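Long-range contact in glycoside hydrolase family protein (Novosphingobium sp. PP1Y, PDB 6Q2F), which probably hydrolyses alpha-L-rhamnosides, releasing terminal rhamnose as a glycoside hydrolase of the alpha-L-rhamnosidase family: residues A377-K385 and T536-D547. Residues are numbered along the deposited sequence; the frame is centred on the assembly and turned at random.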
loop_
_atom_site.group_PDB
_atom_site.type_symbol
_atom_site.label_atom_id
_atom_site.label_comp_id
_atom_site.label_asym_id
_atom_site.label_seq_id
_atom_site.Cartn_x
_atom_site.Cartn_y
_atom_site.Cartn_z
ATOM N N ALA A 377 -4.767 -39.449 -0.366
ATOM C CA ALA A 377 -4.329 -38.201 0.232
ATOM C C ALA A 377 -3.848 -37.261 -0.861
ATOM O O ALA A 377 -3.001 -37.634 -1.677
ATOM C CB ALA A 377 -3.212 -38.459 1.245
ATOM N N LEU A 378 -4.394 -36.053 -0.882
ATOM C CA LEU A 378 -3.979 -35.034 -1.831
ATOM C C LEU A 378 -3.176 -33.967 -1.093
ATOM O O LEU A 378 -3.136 -33.926 0.142
ATOM C CB LEU A 378 -5.194 -34.413 -2.535
ATOM C CG LEU A 378 -5.756 -35.056 -3.822
ATOM C CD1 LEU A 378 -5.899 -36.539 -3.665
ATOM C CD2 LEU A 378 -7.105 -34.446 -4.218
ATOM N N VAL A 379 -2.520 -33.099 -1.863
ATOM C CA VAL A 379 -1.863 -31.955 -1.249
ATOM C C VAL A 379 -2.917 -31.108 -0.557
ATOM O O VAL A 379 -3.854 -30.606 -1.191
ATOM C CB VAL A 379 -1.084 -31.145 -2.281
ATOM C CG1 VAL A 379 -0.583 -29.849 -1.641
ATOM C CG2 VAL A 379 0.088 -31.972 -2.821
ATOM N N ASP A 380 -2.780 -30.962 0.756
ATOM C CA ASP A 380 -3.737 -30.174 1.512
ATOM C C ASP A 380 -3.674 -28.715 1.077
ATOM O O ASP A 380 -2.599 -28.111 1.046
ATOM C CB ASP A 380 -3.451 -30.307 3.006
ATOM C CG ASP A 380 -4.398 -29.495 3.839
ATOM O OD1 ASP A 380 -5.623 -29.634 3.626
ATOM O OD2 ASP A 380 -3.926 -28.704 4.682
ATOM N N ARG A 381 -4.832 -28.166 0.711
ATOM C CA ARG A 381 -4.962 -26.778 0.266
ATOM C C ARG A 381 -3.979 -26.440 -0.852
ATOM O O ARG A 381 -3.313 -25.396 -0.838
ATOM C CB ARG A 381 -4.835 -25.815 1.448
ATOM C CG ARG A 381 -6.218 -25.457 2.005
ATOM C CD ARG A 381 -6.154 -25.031 3.423
ATOM N NE ARG A 381 -5.588 -26.064 4.277
ATOM C CZ ARG A 381 -5.397 -25.883 5.578
ATOM N NH1 ARG A 381 -5.736 -24.720 6.121
ATOM N NH2 ARG A 381 -4.875 -26.844 6.330
ATOM N N TYR A 382 -3.931 -27.321 -1.865
ATOM C CA TYR A 382 -2.962 -27.144 -2.944
ATOM C C TYR A 382 -3.286 -25.919 -3.789
ATOM O O TYR A 382 -2.373 -25.252 -4.287
ATOM C CB TYR A 382 -2.885 -28.405 -3.817
ATOM C CG TYR A 382 -3.890 -28.497 -4.951
ATOM C CD1 TYR A 382 -3.624 -27.923 -6.195
ATOM C CD2 TYR A 382 -5.100 -29.155 -4.780
ATOM C CE1 TYR A 382 -4.541 -27.993 -7.227
ATOM C CE2 TYR A 382 -6.019 -29.241 -5.808
ATOM C CZ TYR A 382 -5.734 -28.660 -7.032
ATOM O OH TYR A 382 -6.656 -28.742 -8.058
ATOM N N GLU A 383 -4.577 -25.613 -3.978
ATOM C CA GLU A 383 -4.943 -24.470 -4.811
ATOM C C GLU A 383 -4.268 -23.194 -4.321
ATOM O O GLU A 383 -3.682 -22.448 -5.115
ATOM C CB GLU A 383 -6.465 -24.297 -4.853
ATOM C CG GLU A 383 -7.216 -25.470 -5.508
ATOM C CD GLU A 383 -7.765 -26.427 -4.486
ATOM O OE1 GLU A 383 -7.330 -26.330 -3.321
ATOM O OE2 GLU A 383 -8.616 -27.276 -4.822
ATOM N N THR A 384 -4.325 -22.922 -3.011
ATOM C CA THR A 384 -3.684 -21.703 -2.523
ATOM C C THR A 384 -2.165 -21.845 -2.519
ATOM O O THR A 384 -1.454 -20.899 -2.868
ATOM C CB THR A 384 -4.219 -21.297 -1.138
ATOM O OG1 THR A 384 -3.542 -20.112 -0.686
ATOM C CG2 THR A 384 -4.051 -22.380 -0.112
ATOM N N LYS A 385 -1.648 -23.032 -2.178
ATOM C CA LYS A 385 -0.196 -23.216 -2.155
ATOM C C LYS A 385 0.408 -23.104 -3.546
ATOM O O LYS A 385 1.567 -22.705 -3.683
ATOM C CB LYS A 385 0.177 -24.566 -1.534
ATOM C CG LYS A 385 -0.068 -24.657 -0.030
ATOM C CD LYS A 385 0.021 -26.115 0.446
ATOM C CE LYS A 385 -0.230 -26.225 1.960
ATOM N NZ LYS A 385 -0.305 -27.640 2.423
ATOM N N THR A 536 -1.000 -29.541 -9.000
ATOM C CA THR A 536 -2.324 -29.998 -9.392
ATOM C C THR A 536 -3.011 -30.822 -8.312
ATOM O O THR A 536 -4.083 -31.372 -8.568
ATOM C CB THR A 536 -2.244 -30.826 -10.676
ATOM O OG1 THR A 536 -1.692 -32.111 -10.368
ATOM C CG2 THR A 536 -1.360 -30.143 -11.698
ATOM N N GLY A 537 -2.424 -30.932 -7.117
ATOM C CA GLY A 537 -3.022 -31.667 -6.028
ATOM C C GLY A 537 -2.362 -32.993 -5.714
ATOM O O GLY A 537 -2.625 -33.553 -4.644
ATOM N N THR A 538 -1.522 -33.520 -6.604
ATOM C CA THR A 538 -0.934 -34.842 -6.394
ATOM C C THR A 538 0.242 -34.729 -5.435
ATOM O O THR A 538 1.248 -34.087 -5.746
ATOM C CB THR A 538 -0.488 -35.463 -7.713
ATOM O OG1 THR A 538 -1.635 -35.765 -8.508
ATOM C CG2 THR A 538 0.293 -36.758 -7.441
ATOM N N LEU A 539 0.122 -35.364 -4.273
ATOM C CA LEU A 539 1.208 -35.362 -3.305
ATOM C C LEU A 539 2.448 -36.005 -3.907
ATOM O O LEU A 539 2.383 -37.104 -4.456
ATOM C CB LEU A 539 0.792 -36.102 -2.036
ATOM C CG LEU A 539 1.830 -36.120 -0.917
ATOM C CD1 LEU A 539 2.195 -34.710 -0.487
ATOM C CD2 LEU A 539 1.313 -36.924 0.264
ATOM N N VAL A 540 3.571 -35.300 -3.822
ATOM C CA VAL A 540 4.872 -35.804 -4.239
ATOM C C VAL A 540 5.750 -35.839 -3.001
ATOM O O VAL A 540 5.879 -34.826 -2.308
ATOM C CB VAL A 540 5.502 -34.929 -5.340
ATOM C CG1 VAL A 540 6.813 -35.544 -5.836
ATOM C CG2 VAL A 540 4.525 -34.742 -6.490
ATOM N N GLY A 541 6.340 -37.002 -2.720
ATOM C CA GLY A 541 7.110 -37.171 -1.496
ATOM C C GLY A 541 6.230 -36.945 -0.278
ATOM O O GLY A 541 5.008 -37.140 -0.312
ATOM N N THR A 542 6.856 -36.526 0.817
ATOM C CA THR A 542 6.104 -36.240 2.029
ATOM C C THR A 542 5.318 -34.947 1.864
ATOM O O THR A 542 5.605 -34.127 0.988
ATOM C CB THR A 542 7.042 -36.120 3.228
ATOM O OG1 THR A 542 7.832 -34.936 3.084
ATOM C CG2 THR A 542 7.986 -37.335 3.291
ATOM N N ARG A 543 4.314 -34.761 2.726
ATOM C CA ARG A 543 3.566 -33.505 2.713
ATOM C C ARG A 543 4.493 -32.315 2.882
ATOM O O ARG A 543 4.286 -31.261 2.268
ATOM C CB ARG A 543 2.499 -33.491 3.814
ATOM C CG ARG A 543 1.344 -34.458 3.615
ATOM C CD ARG A 543 0.225 -34.155 4.618
ATOM N NE ARG A 543 -0.867 -35.117 4.512
ATOM C CZ ARG A 543 -1.810 -35.064 3.579
ATOM N NH1 ARG A 543 -1.794 -34.089 2.677
ATOM N NH2 ARG A 543 -2.766 -35.987 3.545
ATOM N N GLU A 544 5.518 -32.463 3.720
ATOM C CA GLU A 544 6.427 -31.352 3.969
ATOM C C GLU A 544 7.238 -31.019 2.723
ATOM O O GLU A 544 7.424 -29.845 2.392
ATOM C CB GLU A 544 7.338 -31.675 5.157
ATOM C CG GLU A 544 8.271 -30.522 5.590
ATOM C CD GLU A 544 7.538 -29.231 5.968
ATOM O OE1 GLU A 544 6.375 -29.286 6.423
ATOM O OE2 GLU A 544 8.137 -28.147 5.807
ATOM N N GLN A 545 7.721 -32.044 2.011
ATOM C CA GLN A 545 8.470 -31.809 0.781
ATOM C C GLN A 545 7.615 -31.117 -0.275
ATOM O O GLN A 545 8.085 -30.213 -0.974
ATOM C CB GLN A 545 9.001 -33.128 0.238
ATOM C CG GLN A 545 10.155 -33.727 0.997
ATOM C CD GLN A 545 10.451 -35.133 0.481
ATOM O OE1 GLN A 545 9.555 -35.971 0.398
ATOM N NE2 GLN A 545 11.697 -35.376 0.090
ATOM N N SER A 546 6.363 -31.548 -0.432
ATOM C CA SER A 546 5.500 -30.882 -1.402
ATOM C C SER A 546 5.178 -29.471 -0.945
ATOM O O SER A 546 5.145 -28.546 -1.760
ATOM C CB SER A 546 4.222 -31.689 -1.635
ATOM O OG SER A 546 4.448 -32.691 -2.617
ATOM N N ASP A 547 4.989 -29.277 0.364
ATOM C CA ASP A 547 4.740 -27.932 0.875
ATOM C C ASP A 547 5.953 -27.033 0.667
ATOM O O ASP A 547 5.805 -25.843 0.357
ATOM C CB ASP A 547 4.363 -27.989 2.352
ATOM C CG ASP A 547 2.947 -28.471 2.572
ATOM O OD1 ASP A 547 2.170 -28.499 1.593
ATOM O OD2 ASP A 547 2.605 -28.814 3.721
HETATM O O HOH W 1 -2.182 -37.461 -4.273
HETATM O O HOH W 2 -0.463 -31.596 2.063
HETATM O O HOH W 3 2.029 -26.256 4.497
#
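One face of the Tyr382 ring lies on the backbone joining Thr536 to Gly537, with Gly537 CA 3.6 Å from the ring centroid in a CH-pi contact; the carboxylate carbon of Glu383 sits over the opposite face. The Arg543 guanidinium works through its edge instead, with Leu378 O and a water both near its plane. The contact joins residues 377-385, which follow strand 366-374 of an antiparallel sheet, to the loop 536-541 and the first turn of helix 543-575, which opens with a Thr542-Gln545 capping box. Tyr382 CG stands between its backbone N and carbonyl carbon (chi1 87°), which lays the ring flat over the glycine, where a beta-carbon would press against CE2. An alanine here would remove the ring, and would probably leave the Thr536-Gly537 peptide uncovered and a gap beside Trp155. Next to the ring, Val379 N donates a nearly straight bond (173°) to Gly537 O, while Val379 CG2 packs against Leu539 CA. Arg543 reaches across with its chain extended from CG to NE, and its NH1 gives 2.9 Å bonds to Leu378 O and to the water held by Asp380 N; NH2 turns to Asp402 and Ser319. One turn further along helix 543-575, Asp547 meets Lys385, whose NZ donates to Asp380 O and forms a salt bridge with Asp547 OD1, approached from above the carboxylate plane at 2.7 Å.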